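Local coordinates for protein nucleoporin NUP82 (Saccharomyces cerevisiae, PDB 3PBP) that serves as a structural component of the nuclear pore complex and, through its N-terminal beta-propeller domain, binds the nucleoporin NUP116, at residues A[403-407]-A[408-412]. The protein carries 1 engineered substitution. Sequence-based numbering, arbitrary orientation.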
loop_
_atom_site.group_PDB
_atom_site.type_symbol
_atom_site.label_atom_id
_atom_site.label_comp_id
_atom_site.label_asym_id
_atom_site.label_seq_id
_atom_site.Cartn_x
_atom_site.Cartn_y
_atom_site.Cartn_z
ATOM N N ASN A 403 -4.404 32.935 -0.498
ATOM C CA ASN A 403 -3.640 34.011 0.144
ATOM C C ASN A 403 -2.899 33.672 1.433
ATOM O O ASN A 403 -1.700 33.901 1.540
ATOM C CB ASN A 403 -4.545 35.211 0.403
ATOM C CG ASN A 403 -4.993 35.883 -0.873
ATOM O OD1 ASN A 403 -4.174 36.401 -1.637
ATOM N ND2 ASN A 403 -6.301 35.878 -1.116
ATOM N N PRO A 404 -3.603 33.137 2.435
ATOM C CA PRO A 404 -2.940 32.797 3.691
ATOM C C PRO A 404 -1.597 32.097 3.494
ATOM O O PRO A 404 -0.650 32.344 4.241
ATOM C CB PRO A 404 -3.967 31.906 4.380
ATOM C CG PRO A 404 -5.258 32.515 3.943
ATOM C CD PRO A 404 -5.023 32.744 2.471
ATOM N N LEU A 405 -1.516 31.234 2.484
ATOM C CA LEU A 405 -0.291 30.476 2.201
ATOM C C LEU A 405 0.919 31.340 1.921
ATOM O O LEU A 405 2.048 30.955 2.220
ATOM C CB LEU A 405 -0.509 29.543 1.016
ATOM C CG LEU A 405 -1.470 28.393 1.269
ATOM C CD1 LEU A 405 -1.625 27.567 0.005
ATOM C CD2 LEU A 405 -0.938 27.549 2.419
ATOM N N ALA A 406 0.676 32.505 1.327
ATOM C CA ALA A 406 1.736 33.452 0.998
ATOM C C ALA A 406 2.514 33.828 2.258
ATOM O O ALA A 406 1.934 34.289 3.253
ATOM C CB ALA A 406 1.136 34.699 0.366
ATOM N N GLY A 407 3.826 33.622 2.220
ATOM C CA GLY A 407 4.646 33.950 3.368
ATOM C C GLY A 407 4.901 32.780 4.303
ATOM O O GLY A 407 6.048 32.527 4.679
ATOM N N LEU A 408 3.840 32.066 4.679
ATOM C CA LEU A 408 3.967 30.926 5.587
ATOM C C LEU A 408 5.246 30.138 5.378
ATOM O O LEU A 408 5.585 29.771 4.256
ATOM C CB LEU A 408 2.792 29.958 5.436
ATOM C CG LEU A 408 1.398 30.384 5.884
ATOM C CD1 LEU A 408 0.531 29.133 5.988
ATOM C CD2 LEU A 408 1.461 31.099 7.231
ATOM N N LYS A 409 5.963 29.889 6.463
ATOM C CA LYS A 409 7.172 29.102 6.369
ATOM C C LYS A 409 6.768 27.699 6.760
ATOM O O LYS A 409 6.270 27.456 7.864
ATOM C CB LYS A 409 8.263 29.646 7.294
ATOM C CG LYS A 409 8.855 30.953 6.782
ATOM C CD LYS A 409 10.371 30.973 6.874
ATOM C CE LYS A 409 10.939 32.126 6.055
ATOM N NZ LYS A 409 12.430 32.194 6.112
ATOM N N PHE A 410 6.959 26.778 5.827
ATOM C CA PHE A 410 6.600 25.395 6.047
ATOM C C PHE A 410 7.702 24.636 6.763
ATOM O O PHE A 410 8.385 23.798 6.185
ATOM C CB PHE A 410 6.237 24.759 4.705
ATOM C CG PHE A 410 5.080 25.440 4.030
ATOM C CD1 PHE A 410 3.798 25.329 4.551
ATOM C CD2 PHE A 410 5.277 26.254 2.926
ATOM C CE1 PHE A 410 2.732 26.018 3.991
ATOM C CE2 PHE A 410 4.220 26.948 2.357
ATOM C CZ PHE A 410 2.944 26.830 2.893
ATOM N N GLU A 411 7.866 24.964 8.040
ATOM C CA GLU A 411 8.854 24.330 8.901
ATOM C C GLU A 411 8.097 23.677 10.047
ATOM O O GLU A 411 7.261 24.310 10.688
ATOM C CB GLU A 411 9.821 25.368 9.459
ATOM C CG GLU A 411 10.582 26.130 8.388
ATOM C CD GLU A 411 11.554 27.154 8.961
ATOM O OE1 GLU A 411 11.090 28.182 9.518
ATOM O OE2 GLU A 411 12.784 26.921 8.853
ATOM N N SER A 412 8.382 22.409 10.299
ATOM C CA SER A 412 7.707 21.692 11.365
ATOM C C SER A 412 8.517 21.781 12.643
ATOM O O SER A 412 9.743 21.816 12.603
ATOM C CB SER A 412 7.519 20.222 10.978
ATOM O OG SER A 412 6.747 20.106 9.797
#
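Leu-408 lies alongside the end of the 3-10 segment 403-405, its CD1 4.2 Å from CD2 of Leu-405 as the two side chains cross at a slant. With chi1 at -69°, Leu-408 CG stands beside the backbone N and anti to the carbonyl carbon, which brings it against the carbonyl oxygens of Pro-404 and Leu-405, 3.3 Å from Pro-404 O. Leu-408 N makes a weak, bent hydrogen bond of 3.3 Å to Ala-406 O, across Gly-407. The chain turns at Gly-407, whose phi is 95°; at its backbone angles a CB would press on the carbonyl oxygen of Ala-406, and glycine therefore suits the corner. Ala-406 N, bonded to Asn-403 O at 2.8 Å, closes the 3-10 turn. Pro-404 suits the second place of this turn, since its ring holds phi near the value required (-44°) and it has no amide hydrogen in need of a partner. Lys-409 starts its side chain away from the turn, and as an exposed residue it suits a long charged group. Phe-410 then reaches back: CZ, the far end of its ring, lies 4.0 Å from Leu-405 CD2, which sits at the ring's edge, in its plane. Leu-405, the buried member, thus offers one methyl to both Leu-408 and Phe-410. Phe-410, centre of an inverse gamma turn, also meets Trp-389 of helix 387-399 with planes nearly perpendicular. Ser-412 ends the loop, its hydroxyl hydrogen-bonded to Glu-352. The loop completes a helical insertion between strands 380-385 and 413-419, neighbours in one four-stranded blade of the beta-propeller, and brings Leu-405 and Phe-410 to aromatic packing with another protein.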